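Local coordinates for protein tannase (Lactobacillus plantarum, PDB 3WA7) that probably hydrolyses the galloyl ester bonds of tannins to release gallic acid, as an esterase of the alpha/beta-hydrolase fold, at residues 458-461 / 462-466; 426-429 / 430-434; 128-131 / 132-136. All coordinates share one frame; numbering follows the deposited sequence.

Contact 1 of 3, residues 458-461 / 462-466; sequences GDLF and SWIDG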
ATOM      1  N   GLY A 458      -5.669  -1.375 -17.165  1.00 10.55           N
ATOM      2  CA  GLY A 458      -5.710  -2.376 -18.218  1.00 11.58           C
ATOM      3  C   GLY A 458      -4.865  -3.587 -17.859  1.00 11.61           C
ATOM      4  O   GLY A 458      -5.288  -4.734 -18.039  1.00 10.87           O
ATOM      5  N   ASP A 459      -3.668  -3.333 -17.336  1.00 11.42           N
ATOM      6  CA  ASP A 459      -2.765  -4.410 -16.946  1.00 11.39           C
ATOM      7  C   ASP A 459      -3.219  -5.058 -15.634  1.00  9.89           C
ATOM      8  O   ASP A 459      -3.121  -6.271 -15.474  1.00  8.67           O
ATOM      9  CB  ASP A 459      -1.335  -3.885 -16.782  1.00 13.11           C
ATOM     10  CG  ASP A 459      -0.705  -3.474 -18.099  0.60 14.30           C
ATOM     11  OD1 ASP A 459       0.440  -2.972 -18.077  0.60 17.74           O
ATOM     12  OD2 ASP A 459      -1.342  -3.655 -19.157  0.60 14.95           O
ATOM     13  N   LEU A 460      -3.710  -4.250 -14.697  1.00  9.25           N
ATOM     14  CA  LEU A 460      -4.176  -4.788 -13.422  1.00  8.52           C
ATOM     15  C   LEU A 460      -5.324  -5.767 -13.639  1.00  7.95           C
ATOM     16  O   LEU A 460      -5.312  -6.868 -13.102  1.00  8.34           O
ATOM     17  CB  LEU A 460      -4.643  -3.667 -12.489  1.00  8.59           C
ATOM     18  CG  LEU A 460      -5.322  -4.123 -11.188  1.00 10.28           C
ATOM     19  CD1 LEU A 460      -4.354  -4.956 -10.354  1.00 10.15           C
ATOM     20  CD2 LEU A 460      -5.799  -2.909 -10.403  1.00  8.78           C
ATOM     21  N   PHE A 461      -6.312  -5.364 -14.433  1.00  8.26           N
ATOM     22  CA  PHE A 461      -7.462  -6.222 -14.700  1.00  9.22           C
ATOM     23  C   PHE A 461      -7.068  -7.448 -15.530  1.00  9.16           C
ATOM     24  O   PHE A 461      -7.677  -8.512 -15.408  1.00  9.40           O
ATOM     25  CB  PHE A 461      -8.567  -5.425 -15.405  1.00  9.35           C
ATOM     26  CG  PHE A 461      -9.211  -4.361 -14.541  1.00 10.99           C
ATOM     27  CD1 PHE A 461     -10.167  -3.502 -15.076  1.00 11.75           C
ATOM     28  CD2 PHE A 461      -8.862  -4.216 -13.199  1.00 11.60           C
ATOM     29  CE1 PHE A 461     -10.767  -2.513 -14.289  1.00 11.76           C
ATOM     30  CE2 PHE A 461      -9.457  -3.227 -12.403  1.00 11.81           C
ATOM     31  CZ  PHE A 461     -10.411  -2.377 -12.952  1.00 11.98           C
ATOM     32  N   SER A 462      -6.047  -7.300 -16.368  1.00  9.78           N
ATOM     33  CA  SER A 462      -5.576  -8.419 -17.180  1.00 11.34           C
ATOM     34  C   SER A 462      -4.961  -9.457 -16.243  1.00 10.63           C
ATOM     35  O   SER A 462      -5.139 -10.665 -16.425  1.00 10.74           O
ATOM     36  CB  SER A 462      -4.530  -7.947 -18.194  1.00 14.30           C
ATOM     37  OG  SER A 462      -4.003  -9.044 -18.922  1.00 17.90           O
ATOM     38  N   TRP A 463      -4.235  -8.974 -15.236  1.00  9.73           N
ATOM     39  CA  TRP A 463      -3.605  -9.846 -14.246  1.00  9.63           C
ATOM     40  C   TRP A 463      -4.692 -10.562 -13.446  1.00  8.54           C
ATOM     41  O   TRP A 463      -4.624 -11.771 -13.232  1.00 10.20           O
ATOM     42  CB  TRP A 463      -2.721  -9.018 -13.306  1.00  9.69           C
ATOM     43  CG  TRP A 463      -2.124  -9.782 -12.152  1.00  9.75           C
ATOM     44  CD1 TRP A 463      -1.115 -10.703 -12.204  1.00 11.19           C
ATOM     45  CD2 TRP A 463      -2.488  -9.665 -10.770  1.00 10.69           C
ATOM     46  NE1 TRP A 463      -0.826 -11.164 -10.940  1.00 10.87           N
ATOM     47  CE2 TRP A 463      -1.653 -10.545 -10.041  1.00 10.62           C
ATOM     48  CE3 TRP A 463      -3.437  -8.903 -10.076  1.00 11.66           C
ATOM     49  CZ2 TRP A 463      -1.741 -10.681  -8.648  1.00 10.63           C
ATOM     50  CZ3 TRP A 463      -3.523  -9.039  -8.690  1.00 11.27           C
ATOM     51  CH2 TRP A 463      -2.677  -9.923  -7.994  1.00 10.23           C
ATOM     52  N   ILE A 464      -5.700  -9.814 -13.005  1.00  8.93           N
ATOM     53  CA  ILE A 464      -6.786 -10.410 -12.238  1.00  8.26           C
ATOM     54  C   ILE A 464      -7.509 -11.492 -13.047  1.00  8.87           C
ATOM     55  O   ILE A 464      -7.720 -12.602 -12.559  1.00 10.33           O
ATOM     56  CB  ILE A 464      -7.806  -9.336 -11.783  1.00  7.17           C
ATOM     57  CG1 ILE A 464      -7.153  -8.423 -10.736  1.00  7.45           C
ATOM     58  CG2 ILE A 464      -9.057 -10.004 -11.214  1.00  8.07           C
ATOM     59  CD1 ILE A 464      -8.060  -7.327 -10.211  1.00  6.93           C
ATOM     60  N   ASP A 465      -7.878 -11.174 -14.284  1.00 10.69           N
ATOM     61  CA  ASP A 465      -8.570 -12.143 -15.128  1.00 11.61           C
ATOM     62  C   ASP A 465      -7.702 -13.372 -15.387  1.00 12.57           C
ATOM     63  O   ASP A 465      -8.208 -14.487 -15.501  1.00 13.14           O
ATOM     64  CB  ASP A 465      -8.980 -11.507 -16.461  1.00 11.49           C
ATOM     65  CG  ASP A 465     -10.052 -10.445 -16.292  1.00 12.16           C
ATOM     66  OD1 ASP A 465     -10.650 -10.369 -15.199  1.00 12.36           O
ATOM     67  OD2 ASP A 465     -10.304  -9.696 -17.257  1.00 11.84           O
ATOM     68  N   GLY A 466      -6.393 -13.162 -15.477  1.00 12.17           N
ATOM     69  CA  GLY A 466      -5.488 -14.275 -15.702  1.00 13.11           C
ATOM     70  C   GLY A 466      -5.531 -15.245 -14.534  1.00 14.37           C
ATOM     71  O   GLY A 466      -5.514 -16.462 -14.723  1.00 15.20           O
TER
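Phe-461 O takes the backbone N-H of Asp-465 at 2.9 Å in a nearly straight bond, 168° at the hydrogen. The carboxylate of Asp-465 folds back toward the same carbonyl: with CG turned away from its own carbonyl carbon (chi1 -68°), OD2 stands 3.4 Å from Phe-461 O. These two oxygens are both acceptors, so nothing bonds them. The acidic group is held from beyond this turn: OD1 is hydrogen-bonded to the hydroxyls of Tyr-62 and Tyr-106, while OD2 takes Asn-60 ND2 and a salt bridge to Arg-104. Four partners thus share the two oxygens, which should fix the rotation of the carboxylate and probably favour its charged form.

The i to i+4 ladder of the helix continues through Trp-463 N to Asp-459 O and Ile-464 N to Leu-460 O. One step earlier, Ser-462 N bonds Gly-458 O at 3.2 Å, with 138° at the hydrogen.

On the apolar side Ile-464 stretches its chain toward the preceding turn. Its CG1 lies 3.4 Å from Leu-460 O, and its terminal CD1 meets Leu-460 CG at 4.3 Å and Phe-461 CD2 at 4.4 Å, so that one methyl bridges two successive side chains. The CD1 branch of Leu-460 stands 4.1 Å from Trp-463 CE3, the two side chains meeting at a slant.

Gly-458, Asp-459 and Ser-462 make the solvent-exposed side of helix 457-468, the C-terminal helix of the alpha/beta-hydrolase fold. Its packed side lies against the central sheet: Leu-460 and Trp-463 rest on strands 199-203 and 410-414, whereas Phe-461 packs on helix 95-103 and meets the Tyr-106 ring in a T-shaped stack.

Contact 2 of 3, residues 426-429 / 430-434; sequences IPII and LAIML
Ile-428 and Ile-432 run alongside each other in the same direction, one turn apart on helix 425-436, the connecting helix of a beta-alpha-beta crossover between the parallel strands 410-414 and 440-444. Ile-428 offers its CG2 branch, to which the terminal CD1 of Ile-432 comes within 3.7 Å. Ile-432 can do this because its CG1 is anti to the carbonyl carbon (chi1 -65°), and the extended CG1-CD1 arm then runs back over the previous turn, CG1 lying 3.3 Å from Ile-428 O.

A second parallel pair, Ile-429 with Met-433, repeats the i to i+4 spacing on the next strip of the helix. Met-433 is a selenomethionine introduced as a label.

Ordinary helical bonds underlie the pairs: Ile-432 N to Ile-428 O in the first, Met-433 N to Ile-429 O in the second, and Ala-431 N to Pro-427 O beside them, each 2.9 Å long. The bond from Leu-430 N to Ile-426 O is weak.

Ile-428 packs on Phe-292, Val-296 and Leu-299 of helix 291-309 and also meets Phe-443, which Pro-427 and Ala-431 cover too. Leu-430 covers Ile-413 on the other strand of the crossover, and Ile-429 touches Leu-272 in a loop. In the Ile-429 and Met-433 pair the chain of Met-433 bends about its last torsion (chi3 -46°), bringing the methyl CE to 3.8 Å from Ile-429 CG2.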
ATOM      1  N   ILE A 426      12.659  -0.781  -0.674  1.00  5.31           N
ATOM      2  CA  ILE A 426      11.516  -1.286   0.077  1.00  5.82           C
ATOM      3  C   ILE A 426      10.607  -2.213  -0.746  1.00  5.67           C
ATOM      4  O   ILE A 426      10.372  -3.355  -0.354  1.00  6.17           O
ATOM      5  CB  ILE A 426      10.710  -0.107   0.687  1.00  5.90           C
ATOM      6  CG1 ILE A 426      11.546   0.566   1.785  1.00  5.56           C
ATOM      7  CG2 ILE A 426       9.382  -0.595   1.246  1.00  6.45           C
ATOM      8  CD1 ILE A 426      11.907  -0.352   2.956  1.00  8.05           C
ATOM      9  N   PRO A 427      10.074  -1.742  -1.888  1.00  5.94           N
ATOM     10  CA  PRO A 427       9.221  -2.660  -2.652  1.00  5.02           C
ATOM     11  C   PRO A 427      10.022  -3.819  -3.261  1.00  5.58           C
ATOM     12  O   PRO A 427       9.499  -4.917  -3.451  1.00  4.58           O
ATOM     13  CB  PRO A 427       8.588  -1.754  -3.711  1.00  5.44           C
ATOM     14  CG  PRO A 427       9.617  -0.673  -3.897  1.00  3.76           C
ATOM     15  CD  PRO A 427      10.062  -0.393  -2.480  1.00  5.83           C
ATOM     16  N   ILE A 428      11.294  -3.578  -3.559  1.00  4.26           N
ATOM     17  CA  ILE A 428      12.126  -4.632  -4.131  1.00  4.45           C
ATOM     18  C   ILE A 428      12.325  -5.767  -3.123  1.00  4.48           C
ATOM     19  O   ILE A 428      12.286  -6.942  -3.489  1.00  5.36           O
ATOM     20  CB  ILE A 428      13.498  -4.071  -4.584  1.00  3.83           C
ATOM     21  CG1 ILE A 428      13.290  -3.143  -5.789  1.00  4.77           C
ATOM     22  CG2 ILE A 428      14.439  -5.215  -4.949  1.00  6.58           C
ATOM     23  CD1 ILE A 428      14.527  -2.354  -6.191  1.00  6.03           C
ATOM     24  N   ILE A 429      12.530  -5.417  -1.857  1.00  6.09           N
ATOM     25  CA  ILE A 429      12.708  -6.424  -0.814  1.00  4.98           C
ATOM     26  C   ILE A 429      11.452  -7.286  -0.712  1.00  4.98           C
ATOM     27  O   ILE A 429      11.537  -8.510  -0.609  1.00  3.43           O
ATOM     28  CB  ILE A 429      12.991  -5.772   0.559  1.00  5.44           C
ATOM     29  CG1 ILE A 429      14.418  -5.212   0.583  1.00  5.08           C
ATOM     30  CG2 ILE A 429      12.803  -6.799   1.675  1.00  5.97           C
ATOM     31  CD1 ILE A 429      14.726  -4.365   1.808  1.00  6.30           C
ATOM     32  N   LEU A 430      10.289  -6.646  -0.747  1.00  5.37           N
ATOM     33  CA  LEU A 430       9.025  -7.371  -0.669  1.00  5.77           C
ATOM     34  C   LEU A 430       8.880  -8.322  -1.858  1.00  5.33           C
ATOM     35  O   LEU A 430       8.546  -9.497  -1.695  1.00  3.68           O
ATOM     36  CB  LEU A 430       7.852  -6.385  -0.643  1.00  7.00           C
ATOM     37  CG  LEU A 430       6.439  -6.974  -0.731  1.00  6.74           C
ATOM     38  CD1 LEU A 430       6.203  -7.965   0.401  1.00  8.07           C
ATOM     39  CD2 LEU A 430       5.425  -5.846  -0.677  1.00  8.56           C
ATOM     40  N   ALA A 431       9.139  -7.810  -3.055  1.00  6.76           N
ATOM     41  CA  ALA A 431       9.026  -8.619  -4.260  1.00  7.05           C
ATOM     42  C   ALA A 431       9.946  -9.840  -4.243  1.00  7.13           C
ATOM     43  O   ALA A 431       9.531 -10.948  -4.592  1.00  7.52           O
ATOM     44  CB  ALA A 431       9.315  -7.763  -5.490  1.00  7.48           C
ATOM     45  N   ILE A 432      11.196  -9.647  -3.842  1.00  4.69           N
ATOM     46  CA  ILE A 432      12.135 -10.760  -3.822  1.00  6.62           C
ATOM     47  C   ILE A 432      11.809 -11.754  -2.719  1.00  6.43           C
ATOM     48  O   ILE A 432      11.898 -12.964  -2.927  1.00  7.33           O
ATOM     49  CB  ILE A 432      13.586 -10.265  -3.670  1.00  7.45           C
ATOM     50  CG1 ILE A 432      13.968  -9.445  -4.906  1.00  7.38           C
ATOM     51  CG2 ILE A 432      14.538 -11.453  -3.501  1.00  8.45           C
ATOM     52  CD1 ILE A 432      15.364  -8.846  -4.845  1.00  5.53           C
HETATM   53  N   MSE A 433      11.420 -11.255  -1.548  1.00  6.42           N
HETATM   54  CA  MSE A 433      11.085 -12.160  -0.456  1.00  7.04           C
HETATM   55  C   MSE A 433       9.890 -13.023  -0.844  1.00  7.89           C
HETATM   56  O   MSE A 433       9.840 -14.205  -0.512  1.00  7.77           O
HETATM   57  CB  MSE A 433      10.781 -11.387   0.827  1.00  7.87           C
HETATM   58  CG  MSE A 433      10.679 -12.293   2.042  1.00 11.31           C
HETATM   59 SE   MSE A 433      10.597 -11.321   3.702  1.00 21.95          SE
HETATM   60  CE  MSE A 433      12.032 -10.096   3.355  1.00  1.71           C
ATOM     61  N   LEU A 434       8.930 -12.435  -1.556  1.00  7.00           N
ATOM     62  CA  LEU A 434       7.756 -13.190  -1.991  1.00  7.28           C
ATOM     63  C   LEU A 434       8.181 -14.307  -2.939  1.00 10.32           C
ATOM     64  O   LEU A 434       7.751 -15.454  -2.798  1.00  9.98           O
ATOM     65  CB  LEU A 434       6.756 -12.265  -2.693  1.00  6.63           C
ATOM     66  CG  LEU A 434       5.949 -11.355  -1.761  1.00  5.72           C
ATOM     67  CD1 LEU A 434       5.249 -10.263  -2.568  1.00  5.58           C
ATOM     68  CD2 LEU A 434       4.934 -12.196  -0.992  1.00  6.88           C
TER

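Contact 3 of 3, residues 128-131 / 132-136; sequences QAPA and FIVDM
Pro-130 O receives two N-H groups of the first helical turn. Val-134 N binds it at 3.0 Å, nearly along the C=O axis, and Ile-133 N adds a weak, strongly bent bond of 3.1 Å. Methyl groups pack round the same residue. Val-134 runs alongside the pyrrolidine ring, its CG2 at 4.0 Å from Pro-130 CG; Ile-133 sets its CG2 branch at 3.7 Å from Pro-130 CB and, in a tight contact that crowds the gripped carbonyl, 3.1 Å from Pro-130 O. One residue on, Ala-131 O takes Asp-135 N at 2.9 Å.

Pro-130 is the N-cap of helix 131-145 and follows a cis peptide bond. Across it, Ala-131 N bonds to Gln-128 O at 2.8 Å, closing a type VIa turn over Ala-129 and cis Pro-130. The side chain of Gln-128 is in turn held by Arg-125 and the backbone of Asn-359.

With chi1 at 76° the ring of Phe-132 turns back toward the helix start, CD2 4.2 Å from Pro-130 C. That ring also meets Tyr-78 in a T-shaped stack and touches Thr-168 and Leu-171 of helix 164-174, close to the probable nucleophile elbow without reaching it.

Proline offers no side-chain acceptor at this N-cap; its carbonyl takes the regular bond of Val-134 N plus the weak one of Ile-133 N. The buried carboxylate of Asp-135 is a different case: with a salt bridge to Arg-114 and a hydrogen bond from Gln-43, its negative charge is probably well compensated despite burial.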
ATOM      1  N   GLN A 128      -5.253   4.411  15.730  1.00  6.07           N
ATOM      2  CA  GLN A 128      -3.821   4.209  15.594  1.00  5.39           C
ATOM      3  C   GLN A 128      -3.542   2.715  15.432  1.00  5.42           C
ATOM      4  O   GLN A 128      -4.448   1.893  15.585  1.00  5.06           O
ATOM      5  CB  GLN A 128      -3.104   4.837  16.799  1.00  7.18           C
ATOM      6  CG  GLN A 128      -3.180   6.376  16.735  1.00  5.73           C
ATOM      7  CD  GLN A 128      -2.810   7.078  18.030  1.00  9.44           C
ATOM      8  OE1 GLN A 128      -3.443   6.871  19.065  1.00  7.78           O
ATOM      9  NE2 GLN A 128      -1.787   7.930  17.971  1.00  7.54           N
ATOM     10  N   ALA A 129      -2.306   2.358  15.097  1.00  4.82           N
ATOM     11  CA  ALA A 129      -1.965   0.951  14.878  1.00  6.46           C
ATOM     12  C   ALA A 129      -2.448   0.056  16.014  1.00  5.84           C
ATOM     13  O   ALA A 129      -2.280   0.392  17.188  1.00  5.96           O
ATOM     14  CB  ALA A 129      -0.455   0.801  14.692  1.00  5.25           C
ATOM     15  N   PRO A 130      -3.018  -1.118  15.684  1.00  5.75           N
ATOM     16  CA  PRO A 130      -3.247  -1.685  14.348  1.00  5.71           C
ATOM     17  C   PRO A 130      -4.671  -1.508  13.810  1.00  6.25           C
ATOM     18  O   PRO A 130      -5.148  -2.338  13.030  1.00  6.03           O
ATOM     19  CB  PRO A 130      -2.926  -3.152  14.566  1.00  6.15           C
ATOM     20  CG  PRO A 130      -3.583  -3.395  15.908  1.00  6.82           C
ATOM     21  CD  PRO A 130      -3.238  -2.149  16.721  1.00  7.49           C
ATOM     22  N   ALA A 131      -5.340  -0.432  14.210  1.00  5.38           N
ATOM     23  CA  ALA A 131      -6.718  -0.184  13.788  1.00  5.76           C
ATOM     24  C   ALA A 131      -6.974  -0.355  12.293  1.00  7.12           C
ATOM     25  O   ALA A 131      -7.956  -0.984  11.901  1.00  6.72           O
ATOM     26  CB  ALA A 131      -7.155   1.214  14.226  1.00  7.33           C
ATOM     27  N   PHE A 132      -6.094   0.194  11.461  1.00  6.22           N
ATOM     28  CA  PHE A 132      -6.287   0.104  10.017  1.00  6.69           C
ATOM     29  C   PHE A 132      -6.409  -1.322   9.486  1.00  6.55           C
ATOM     30  O   PHE A 132      -7.297  -1.612   8.674  1.00  5.67           O
ATOM     31  CB  PHE A 132      -5.173   0.873   9.277  1.00  6.10           C
ATOM     32  CG  PHE A 132      -3.843   0.167   9.241  1.00  7.05           C
ATOM     33  CD1 PHE A 132      -3.422  -0.489   8.087  1.00  6.50           C
ATOM     34  CD2 PHE A 132      -2.999   0.181  10.348  1.00  6.71           C
ATOM     35  CE1 PHE A 132      -2.178  -1.118   8.029  1.00  6.87           C
ATOM     36  CE2 PHE A 132      -1.751  -0.444  10.306  1.00  6.84           C
ATOM     37  CZ  PHE A 132      -1.338  -1.095   9.144  1.00  7.87           C
ATOM     38  N   ILE A 133      -5.538  -2.214   9.947  1.00  5.87           N
ATOM     39  CA  ILE A 133      -5.570  -3.594   9.484  1.00  6.06           C
ATOM     40  C   ILE A 133      -6.667  -4.399  10.178  1.00  7.27           C
ATOM     41  O   ILE A 133      -7.203  -5.345   9.607  1.00  5.82           O
ATOM     42  CB  ILE A 133      -4.185  -4.274   9.656  1.00  6.31           C
ATOM     43  CG1 ILE A 133      -4.218  -5.690   9.076  1.00  6.45           C
ATOM     44  CG2 ILE A 133      -3.780  -4.287  11.119  1.00  7.38           C
ATOM     45  CD1 ILE A 133      -4.469  -5.741   7.577  1.00  7.55           C
ATOM     46  N   VAL A 134      -7.015  -4.019  11.407  1.00  6.19           N
ATOM     47  CA  VAL A 134      -8.094  -4.706  12.108  1.00  5.41           C
ATOM     48  C   VAL A 134      -9.384  -4.436  11.329  1.00  6.62           C
ATOM     49  O   VAL A 134     -10.193  -5.344  11.117  1.00  5.69           O
ATOM     50  CB  VAL A 134      -8.239  -4.200  13.565  1.00  4.81           C
ATOM     51  CG1 VAL A 134      -9.554  -4.688  14.169  1.00  5.91           C
ATOM     52  CG2 VAL A 134      -7.078  -4.716  14.402  1.00  7.22           C
ATOM     53  N   ASP A 135      -9.566  -3.193  10.886  1.00  4.30           N
ATOM     54  CA  ASP A 135     -10.764  -2.842  10.122  1.00  6.18           C
ATOM     55  C   ASP A 135     -10.795  -3.538   8.765  1.00  5.68           C
ATOM     56  O   ASP A 135     -11.846  -3.997   8.328  1.00  5.63           O
ATOM     57  CB  ASP A 135     -10.867  -1.328   9.912  1.00  7.42           C
ATOM     58  CG  ASP A 135     -11.391  -0.602  11.138  1.00  8.56           C
ATOM     59  OD1 ASP A 135     -11.895  -1.270  12.068  1.00  8.17           O
ATOM     60  OD2 ASP A 135     -11.310   0.642  11.166  1.00  7.01           O
HETATM   61  N   MSE A 136      -9.649  -3.609   8.094  1.00  5.69           N
HETATM   62  CA  MSE A 136      -9.598  -4.273   6.796  1.00  5.03           C
HETATM   63  C   MSE A 136      -9.988  -5.741   6.974  1.00  4.20           C
HETATM   64  O   MSE A 136     -10.740  -6.299   6.173  1.00  3.83           O
HETATM   65  CB  MSE A 136      -8.191  -4.173   6.198  1.00  6.42           C
HETATM   66  CG  MSE A 136      -8.098  -4.628   4.746  1.00  7.23           C
HETATM   67 SE   MSE A 136      -9.087  -3.480   3.531  1.00 15.29          SE
HETATM   68  CE  MSE A 136     -10.619  -4.620   3.199  1.00  8.00           C
TER

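Overall arrangement
Along the chain, contact 3 comes first, then contact 2 and finally contact 1, each on a different helix of the alpha/beta-hydrolase fold. Contact 3 opens helix 131-145, which follows strand 107-111; contact 2 lies in helix 425-436, between strands 410-414 and 440-444, and contact 1 in the C-terminal helix 457-468. Centres of contacts 1 and 2 are 21 Å apart, those of 2 and 3 are 23 Å and those of 1 and 3 are 28 Å, and none touches another. Contacts 1 and 2 pack on strand 410-414 from opposite faces of the sheet. The three turns thus belong to separate helices of one sheet-centred framework, which probably carries the catalytic serine on its nucleophile elbow.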